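Local atomic coordinates of gamma-D-glutamyl-L-lysine dipeptidyl-peptidase (Bacillus cereus ATCC 10987, PDB entry 3H41), a protein that is a cysteine peptidase of the NlpC/P60 family that probably hydrolyses gamma-D-glutamyl-L-lysine bonds in murein peptides, releasing L-Ala-gamma-D-Glu. Residues 64-69 against 144-149; 123-128 against 196-201; 190-195 against 222-227. All blocks are in the same frame, centred on the assembly; numbering follows the deposited sequence.

Interaction 1: residues 64-69 against 144-149; sequences ALLGQE and YNTRLP
Tyr144 meets Leu65 through its backbone: its carbonyl O lies 3.4 Å from Leu65 CD1, while its CB points away from residues 64-69 and its hydroxyl bonds to Ser226 OG. The same methyl then rests against Asn145, where Leu65 CD1 touches the carbonyl C and lies 3.9 Å from Asn145 CB. A chi2 of -177° sets CD1 anti to the leucine CA and carries it outward to residues 144-146. Thr146 uses its two branches differently. OG1 faces the Leu65 side chain and bonds to the carbonyl of Ser143, whereas CG2 lies 3.8 Å from Leu66 O. Arg147 reaches back along its own segment: Asn145 OD1 accepts from both its NE and its NH2, which arrive from one face of the amide, with OD1 close to the guanidinium plane, and NH1 bonds to Gln181. Its backbone N donates to water 1 at 2.9 Å, and that water can in turn donate to Leu66 O at 2.7 Å, bridging two main chains that do not pair directly. A second water lies where it could donate weakly to Gly67 O and Arg147 O. Leu148 closes the contact with an apolar touch, its CD1 4.0 Å from Leu66 CD2, the two side chains crossing at about a right angle. The opposing segment keeps its shape by internal bonds: Gln68 N donates to Leu65 O at 2.8 Å, and Gln68 OE1 accepts Leu65 N within its carbonyl plane at 3.0 Å. At Gly67, phi is 83°, and a CB would be jammed against Leu66 O, which calls for glycine. The arrangement is a type II beta turn joining strands 60-65 and 69-76 in the first SH3-like region, packed on loop 144-146 and the start of strand 147-153 in the second.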
loop_
_atom_site.group_PDB
_atom_site.type_symbol
_atom_site.label_atom_id
_atom_site.label_comp_id
_atom_site.label_asym_id
_atom_site.label_seq_id
_atom_site.Cartn_x
_atom_site.Cartn_y
_atom_site.Cartn_z
ATOM N N ALA A 64 -2.071 5.646 -2.702
ATOM C CA ALA A 64 -1.016 5.474 -3.708
ATOM C C ALA A 64 0.242 6.121 -3.185
ATOM O O ALA A 64 0.178 7.204 -2.578
ATOM C CB ALA A 64 -1.432 6.095 -5.041
ATOM N N LEU A 65 1.381 5.468 -3.403
ATOM C CA LEU A 65 2.649 5.976 -2.860
ATOM C C LEU A 65 3.383 6.982 -3.764
ATOM O O LEU A 65 3.240 6.953 -4.987
ATOM C CB LEU A 65 3.607 4.824 -2.565
ATOM C CG LEU A 65 3.114 3.689 -1.643
ATOM C CD1 LEU A 65 4.222 2.628 -1.386
ATOM C CD2 LEU A 65 2.550 4.266 -0.338
ATOM N N LEU A 66 4.222 7.813 -3.137
ATOM C CA LEU A 66 5.158 8.690 -3.823
ATOM C C LEU A 66 5.720 8.013 -5.069
ATOM O O LEU A 66 6.215 6.874 -5.010
ATOM C CB LEU A 66 6.301 9.072 -2.890
ATOM C CG LEU A 66 7.320 10.033 -3.502
ATOM C CD1 LEU A 66 6.757 11.421 -3.515
ATOM C CD2 LEU A 66 8.661 9.933 -2.689
ATOM N N GLY A 67 5.620 8.708 -6.197
ATOM C CA GLY A 67 6.120 8.194 -7.464
ATOM C C GLY A 67 5.237 7.255 -8.258
ATOM O O GLY A 67 5.543 6.970 -9.424
ATOM N N GLN A 68 4.158 6.740 -7.654
ATOM C CA GLN A 68 3.247 5.858 -8.366
ATOM C C GLN A 68 2.561 6.657 -9.481
ATOM O O GLN A 68 2.270 7.861 -9.308
ATOM C CB GLN A 68 2.222 5.248 -7.396
ATOM C CG GLN A 68 1.491 4.021 -7.911
ATOM C CD GLN A 68 0.962 3.089 -6.790
ATOM O OE1 GLN A 68 1.026 3.401 -5.568
ATOM N NE2 GLN A 68 0.460 1.926 -7.209
ATOM N N GLU A 69 2.382 6.002 -10.635
ATOM C CA GLU A 69 1.791 6.657 -11.800
ATOM C C GLU A 69 0.270 6.528 -11.751
ATOM O O GLU A 69 -0.259 5.499 -11.343
ATOM C CB GLU A 69 2.285 6.020 -13.084
ATOM C CG GLU A 69 1.908 6.811 -14.339
ATOM C CD GLU A 69 2.550 6.236 -15.612
ATOM O OE1 GLU A 69 3.744 5.861 -15.573
ATOM O OE2 GLU A 69 1.865 6.167 -16.651
ATOM N N TYR A 144 7.635 1.991 3.109
ATOM C CA TYR A 144 7.878 0.678 2.551
ATOM C C TYR A 144 7.168 0.601 1.204
ATOM O O TYR A 144 6.017 1.028 1.045
ATOM C CB TYR A 144 7.299 -0.409 3.488
ATOM C CG TYR A 144 7.604 -1.791 2.993
ATOM C CD1 TYR A 144 8.877 -2.320 3.132
ATOM C CD2 TYR A 144 6.650 -2.546 2.308
ATOM C CE1 TYR A 144 9.182 -3.590 2.651
ATOM C CE2 TYR A 144 6.956 -3.825 1.800
ATOM C CZ TYR A 144 8.248 -4.331 1.975
ATOM O OH TYR A 144 8.651 -5.577 1.485
ATOM N N ASN A 145 7.885 0.082 0.226
ATOM C CA ASN A 145 7.336 -0.231 -1.109
ATOM C C ASN A 145 7.304 0.960 -2.061
ATOM O O ASN A 145 6.815 0.831 -3.176
ATOM C CB ASN A 145 5.936 -0.859 -1.035
ATOM C CG ASN A 145 5.535 -1.539 -2.340
ATOM O OD1 ASN A 145 6.349 -2.232 -2.982
ATOM N ND2 ASN A 145 4.281 -1.309 -2.762
ATOM N N THR A 146 7.802 2.106 -1.613
ATOM C CA THR A 146 8.067 3.275 -2.480
ATOM C C THR A 146 9.211 2.900 -3.434
ATOM O O THR A 146 10.190 2.279 -2.995
ATOM C CB THR A 146 8.441 4.495 -1.629
ATOM O OG1 THR A 146 7.341 4.829 -0.716
ATOM C CG2 THR A 146 8.825 5.718 -2.517
ATOM N N ARG A 147 9.063 3.219 -4.723
ATOM C CA ARG A 147 10.085 2.968 -5.720
ATOM C C ARG A 147 10.473 4.277 -6.373
ATOM O O ARG A 147 9.618 4.979 -6.876
ATOM C CB ARG A 147 9.616 2.010 -6.807
ATOM C CG ARG A 147 9.159 0.653 -6.318
ATOM C CD ARG A 147 7.615 0.564 -6.279
ATOM N NE ARG A 147 7.198 -0.743 -5.771
ATOM C CZ ARG A 147 7.256 -1.881 -6.470
ATOM N NH1 ARG A 147 7.650 -1.895 -7.736
ATOM N NH2 ARG A 147 6.898 -3.012 -5.905
ATOM N N LEU A 148 11.767 4.596 -6.358
ATOM C CA LEU A 148 12.273 5.779 -7.031
ATOM C C LEU A 148 13.494 5.431 -7.885
ATOM O O LEU A 148 14.330 4.604 -7.485
ATOM C CB LEU A 148 12.611 6.868 -6.021
ATOM C CG LEU A 148 11.440 7.381 -5.172
ATOM C CD1 LEU A 148 11.974 8.104 -3.941
ATOM C CD2 LEU A 148 10.483 8.284 -5.949
ATOM N N PRO A 149 13.616 6.072 -9.049
ATOM C CA PRO A 149 14.764 5.732 -9.911
ATOM C C PRO A 149 16.124 5.951 -9.226
ATOM O O PRO A 149 16.337 6.976 -8.571
ATOM C CB PRO A 149 14.616 6.699 -11.086
ATOM C CG PRO A 149 13.192 7.112 -11.101
ATOM C CD PRO A 149 12.738 7.068 -9.673
HETATM O O HOH W 1 6.607 4.301 -5.740
HETATM O O HOH W 2 6.799 4.079 -8.420
#

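Interaction 2: residues 123-128 against 196-201; sequences TKPTAI and GKMFLG
Pro125 packs against Met198 and Phe199 where the second SH3-like region meets the NlpC/P60 catalytic region, at the type I beta turn from Lys197 to Leu200 on the C-terminal side of helix 189-197. Two of its ring carbons, CB and CG, divide the work. CB approaches Phe199 CE1 at 3.7 Å, with Pro125 CA at 3.6 Å from the same CE1 of Phe199, while CG lies 3.9 Å from Met198 O and also touches Met198 CB. Met198, a selenomethionine, reaches the chain before the proline: a bend at chi3 (-51°) swings its CE round to 3.4 Å from Thr123 O. The meeting is one of van der Waals packing, partly exposed at the methionine and buried at the phenylalanine. A second shell fixes both sides. Phe199 makes edge-to-face contacts with the rings of Tyr144 and Phe214, and Met198 also touches Tyr144, whose backbone pairs with that of Pro125. Lys124 is tied by its NZ to the carbonyl of Asn173. Within the turn, Leu200 N donates to Lys197 O at 3.2 Å. One residue earlier along the backbone, Phe199 N donates to Gly196 O at 3.0 Å; that Gly196 oxygen also sits at the edge of the Phe199 ring, in its plane.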
loop_
_atom_site.group_PDB
_atom_site.type_symbol
_atom_site.label_atom_id
_atom_site.label_comp_id
_atom_site.label_asym_id
_atom_site.label_seq_id
_atom_site.Cartn_x
_atom_site.Cartn_y
_atom_site.Cartn_z
ATOM N N THR A 123 12.638 -0.573 1.920
ATOM C CA THR A 123 12.448 -1.911 2.479
ATOM C C THR A 123 12.289 -1.939 4.015
ATOM O O THR A 123 12.237 -2.999 4.607
ATOM C CB THR A 123 13.590 -2.866 2.043
ATOM O OG1 THR A 123 14.858 -2.239 2.287
ATOM C CG2 THR A 123 13.449 -3.190 0.549
ATOM N N LYS A 124 12.275 -0.782 4.649
ATOM C CA LYS A 124 11.837 -0.650 6.032
ATOM C C LYS A 124 10.409 -0.069 6.082
ATOM O O LYS A 124 9.966 0.564 5.141
ATOM C CB LYS A 124 12.779 0.276 6.795
ATOM C CG LYS A 124 14.196 -0.276 6.910
ATOM C CD LYS A 124 14.262 -1.334 7.995
ATOM C CE LYS A 124 15.721 -1.693 8.337
ATOM N NZ LYS A 124 16.397 -2.343 7.169
ATOM N N PRO A 125 9.712 -0.236 7.212
ATOM C CA PRO A 125 8.300 0.212 7.275
ATOM C C PRO A 125 8.073 1.654 6.818
ATOM O O PRO A 125 7.176 1.949 6.022
ATOM C CB PRO A 125 7.962 0.043 8.759
ATOM C CG PRO A 125 8.852 -1.114 9.191
ATOM C CD PRO A 125 10.155 -0.867 8.478
ATOM N N THR A 126 8.890 2.557 7.342
ATOM C CA THR A 126 9.090 3.844 6.706
ATOM C C THR A 126 10.592 4.169 6.777
ATOM O O THR A 126 11.355 3.519 7.507
ATOM C CB THR A 126 8.304 4.990 7.360
ATOM O OG1 THR A 126 8.787 5.256 8.688
ATOM C CG2 THR A 126 6.775 4.724 7.370
ATOM N N ALA A 127 11.002 5.167 6.018
ATOM C CA ALA A 127 12.401 5.631 6.061
ATOM C C ALA A 127 12.428 7.091 5.730
ATOM O O ALA A 127 11.496 7.574 5.088
ATOM C CB ALA A 127 13.246 4.859 5.015
ATOM N N ILE A 128 13.509 7.783 6.107
ATOM C CA ILE A 128 13.711 9.204 5.751
ATOM C C ILE A 128 14.563 9.363 4.471
ATOM O O ILE A 128 15.653 8.811 4.354
ATOM C CB ILE A 128 14.308 10.027 6.929
ATOM C CG1 ILE A 128 13.498 9.794 8.214
ATOM C CG2 ILE A 128 14.395 11.627 6.584
ATOM C CD1 ILE A 128 12.003 10.138 8.109
ATOM N N GLY A 196 5.840 -9.027 6.576
ATOM C CA GLY A 196 4.682 -8.731 7.412
ATOM C C GLY A 196 5.023 -8.470 8.840
ATOM O O GLY A 196 4.497 -7.516 9.437
ATOM N N LYS A 197 5.894 -9.309 9.405
ATOM C CA LYS A 197 6.347 -9.140 10.795
ATOM C C LYS A 197 6.966 -7.815 11.117
ATOM O O LYS A 197 6.854 -7.360 12.278
ATOM C CB LYS A 197 7.268 -10.286 11.252
ATOM C CG LYS A 197 6.572 -11.651 11.386
ATOM C CD LYS A 197 7.568 -12.753 11.750
ATOM C CE LYS A 197 6.908 -14.090 12.073
ATOM N NZ LYS A 197 7.928 -15.161 12.446
HETATM N N MSE A 198 7.592 -7.160 10.127
HETATM C CA MSE A 198 8.154 -5.833 10.369
HETATM C C MSE A 198 7.105 -4.847 10.849
HETATM O O MSE A 198 7.444 -3.866 11.530
HETATM C CB MSE A 198 8.835 -5.271 9.116
HETATM C CG MSE A 198 10.001 -6.141 8.577
HETATM SE SE MSE A 198 11.026 -5.007 7.316
HETATM C CE MSE A 198 9.619 -4.395 6.216
ATOM N N PHE A 199 5.842 -5.075 10.485
ATOM C CA PHE A 199 4.776 -4.121 10.764
ATOM C C PHE A 199 3.957 -4.440 12.008
ATOM O O PHE A 199 2.991 -3.754 12.248
ATOM C CB PHE A 199 3.828 -4.041 9.568
ATOM C CG PHE A 199 4.493 -3.556 8.291
ATOM C CD1 PHE A 199 4.668 -2.210 8.064
ATOM C CD2 PHE A 199 4.939 -4.443 7.362
ATOM C CE1 PHE A 199 5.261 -1.746 6.901
ATOM C CE2 PHE A 199 5.580 -3.984 6.181
ATOM C CZ PHE A 199 5.706 -2.648 5.952
ATOM N N LEU A 200 4.314 -5.484 12.764
ATOM C CA LEU A 200 3.563 -5.866 13.952
ATOM C C LEU A 200 3.356 -4.631 14.856
ATOM O O LEU A 200 4.301 -3.876 15.134
ATOM C CB LEU A 200 4.245 -7.051 14.698
ATOM C CG LEU A 200 4.176 -8.442 14.059
ATOM C CD1 LEU A 200 5.214 -9.411 14.702
ATOM C CD2 LEU A 200 2.727 -9.018 14.139
ATOM N N GLY A 201 2.114 -4.360 15.240
ATOM C CA GLY A 201 1.799 -3.159 16.059
ATOM C C GLY A 201 1.411 -1.905 15.308
ATOM O O GLY A 201 1.085 -0.890 15.934
#

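Interaction 3: residues 190-195 against 222-227; sequences DDLINT and TIYKSH
Leu192 and Thr195 face Ile223, Tyr224 and His227 between helix 189-197 and helix 218-225 with the residues just after it, in the papain-like NlpC/P60 fold; the second helix starts shortly after Cys216, the probable nucleophile. Leu192 spreads its two methyls over different partners. CD1 meets the hydroxyl end of Tyr224, 3.4 Å from CZ, and the two side chains stand at about a right angle, with CD2 over one face of the phenol ring. That second methyl also lies 3.8 Å from Ile223 CG2 and 3.7 Å from His227 CD2, the leucine and histidine sliding past each other in opposite directions. Tyr224 has its own polar partner beyond the pair, the carbonyl of Gly253. Thr195 and Ile223 likewise run past one another, CG2 against CG1. One polar link crosses this buried apolar patch: Thr195 and His227 reach toward each other tip to tip, and NE2 donates to OG1 at 2.7 Å, the oxygen lying in the imidazole plane. In Thr195, chi1 of -67° sets OG1 anti to the carbonyl carbon, where it donates to Asp191 O at 3.0 Å; Thr195 N reaches that carbonyl from the opposite face of its plane.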
loop_
_atom_site.group_PDB
_atom_site.type_symbol
_atom_site.label_atom_id
_atom_site.label_comp_id
_atom_site.label_asym_id
_atom_site.label_seq_id
_atom_site.Cartn_x
_atom_site.Cartn_y
_atom_site.Cartn_z
ATOM N N ASP A 190 8.784 -17.542 3.622
ATOM C CA ASP A 190 9.363 -16.881 4.797
ATOM C C ASP A 190 9.701 -15.396 4.580
ATOM O O ASP A 190 9.591 -14.591 5.532
ATOM C CB ASP A 190 10.610 -17.601 5.310
ATOM C CG ASP A 190 10.293 -18.867 6.094
ATOM O OD1 ASP A 190 9.118 -19.103 6.504
ATOM O OD2 ASP A 190 11.267 -19.637 6.311
ATOM N N ASP A 191 10.128 -15.037 3.375
ATOM C CA ASP A 191 10.408 -13.628 3.030
ATOM C C ASP A 191 9.146 -12.755 3.209
ATOM O O ASP A 191 9.211 -11.645 3.743
ATOM C CB ASP A 191 10.870 -13.467 1.594
ATOM C CG ASP A 191 12.107 -14.336 1.230
ATOM O OD1 ASP A 191 12.797 -14.819 2.125
ATOM O OD2 ASP A 191 12.359 -14.509 0.026
ATOM N N LEU A 192 8.017 -13.260 2.719
ATOM C CA LEU A 192 6.714 -12.599 2.853
ATOM C C LEU A 192 6.317 -12.446 4.323
ATOM O O LEU A 192 5.881 -11.384 4.743
ATOM C CB LEU A 192 5.629 -13.371 2.127
ATOM C CG LEU A 192 5.763 -13.661 0.616
ATOM C CD1 LEU A 192 4.635 -14.536 0.186
ATOM C CD2 LEU A 192 5.810 -12.399 -0.239
ATOM N N ILE A 193 6.555 -13.496 5.100
ATOM C CA ILE A 193 6.186 -13.517 6.485
ATOM C C ILE A 193 7.043 -12.512 7.240
ATOM O O ILE A 193 6.531 -11.707 8.029
ATOM C CB ILE A 193 6.285 -14.967 7.076
ATOM C CG1 ILE A 193 5.231 -15.847 6.379
ATOM C CG2 ILE A 193 6.133 -14.934 8.598
ATOM C CD1 ILE A 193 5.287 -17.337 6.698
ATOM N N ASN A 194 8.332 -12.517 6.929
ATOM C CA ASN A 194 9.263 -11.654 7.588
ATOM C C ASN A 194 8.929 -10.214 7.269
ATOM O O ASN A 194 8.998 -9.333 8.160
ATOM C CB ASN A 194 10.715 -12.044 7.223
ATOM C CG ASN A 194 11.190 -13.225 8.046
ATOM O OD1 ASN A 194 10.773 -13.385 9.202
ATOM N ND2 ASN A 194 11.988 -14.093 7.443
ATOM N N THR A 195 8.508 -9.980 6.029
ATOM C CA THR A 195 8.041 -8.653 5.627
ATOM C C THR A 195 6.860 -8.194 6.480
ATOM O O THR A 195 6.886 -7.130 7.072
ATOM C CB THR A 195 7.712 -8.582 4.119
ATOM O OG1 THR A 195 8.932 -8.718 3.360
ATOM C CG2 THR A 195 7.044 -7.233 3.770
ATOM N N THR A 222 0.397 -5.114 -0.566
ATOM C CA THR A 222 1.732 -4.473 -0.420
ATOM C C THR A 222 2.869 -5.464 -0.201
ATOM O O THR A 222 3.930 -5.327 -0.795
ATOM C CB THR A 222 1.715 -3.405 0.703
ATOM O OG1 THR A 222 0.786 -2.368 0.338
ATOM C CG2 THR A 222 3.127 -2.796 0.943
ATOM N N ILE A 223 2.632 -6.489 0.606
ATOM C CA ILE A 223 3.632 -7.520 0.896
ATOM C C ILE A 223 3.984 -8.245 -0.399
ATOM O O ILE A 223 5.172 -8.386 -0.744
ATOM C CB ILE A 223 3.100 -8.554 1.897
ATOM C CG1 ILE A 223 3.090 -7.966 3.311
ATOM C CG2 ILE A 223 3.955 -9.823 1.884
ATOM C CD1 ILE A 223 2.379 -8.843 4.301
ATOM N N TYR A 224 2.956 -8.661 -1.142
ATOM C CA TYR A 224 3.224 -9.362 -2.413
ATOM C C TYR A 224 3.855 -8.462 -3.461
ATOM O O TYR A 224 4.803 -8.881 -4.113
ATOM C CB TYR A 224 1.965 -10.055 -2.933
ATOM C CG TYR A 224 1.812 -11.436 -2.356
ATOM C CD1 TYR A 224 2.401 -12.557 -3.010
ATOM C CD2 TYR A 224 1.125 -11.671 -1.178
ATOM C CE1 TYR A 224 2.287 -13.812 -2.508
ATOM C CE2 TYR A 224 1.019 -12.960 -0.664
ATOM C CZ TYR A 224 1.603 -14.024 -1.356
ATOM O OH TYR A 224 1.539 -15.305 -0.887
ATOM N N LYS A 225 3.366 -7.231 -3.588
ATOM C CA LYS A 225 3.822 -6.324 -4.625
ATOM C C LYS A 225 5.295 -5.970 -4.454
ATOM O O LYS A 225 6.055 -5.912 -5.445
ATOM C CB LYS A 225 2.993 -5.054 -4.631
ATOM C CG LYS A 225 3.402 -4.141 -5.780
ATOM C CD LYS A 225 2.269 -3.450 -6.469
ATOM C CE LYS A 225 2.787 -2.437 -7.497
ATOM N NZ LYS A 225 1.917 -1.212 -7.616
ATOM N N SER A 226 5.694 -5.798 -3.197
ATOM C CA SER A 226 7.096 -5.474 -2.848
ATOM C C SER A 226 8.068 -6.602 -3.141
ATOM O O SER A 226 9.291 -6.378 -3.158
ATOM C CB SER A 226 7.192 -5.063 -1.379
ATOM O OG SER A 226 7.017 -6.150 -0.468
ATOM N N HIS A 227 7.536 -7.808 -3.335
ATOM C CA HIS A 227 8.308 -8.992 -3.688
ATOM C C HIS A 227 8.035 -9.432 -5.137
ATOM O O HIS A 227 8.272 -10.611 -5.513
ATOM C CB HIS A 227 8.002 -10.132 -2.702
ATOM C CG HIS A 227 8.584 -9.902 -1.346
ATOM N ND1 HIS A 227 9.921 -10.105 -1.074
ATOM C CD2 HIS A 227 8.036 -9.429 -0.199
ATOM C CE1 HIS A 227 10.159 -9.817 0.194
ATOM N NE2 HIS A 227 9.038 -9.390 0.747
#

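Overall arrangement
Interaction 1 joins the two SH3-like regions, interaction 2 the second of these to the catalytic region, and interaction 3 lies wholly within the latter. Along the chain, interaction 2 interleaves with both of the others, whereas interaction 1 closes before interaction 3 opens. Interactions 1 and 3 are buried and interaction 2 nearer the surface. Their chemistry differs: a water bridges backbones in the first, the second is apolar and backbone packing, and the third adds a side-chain hydrogen bond to apolar packing round Leu192. Interactions 2 and 3 share helix 189-197. Tyr144, part of interaction 1, is the common element, touching residues of both other contacts.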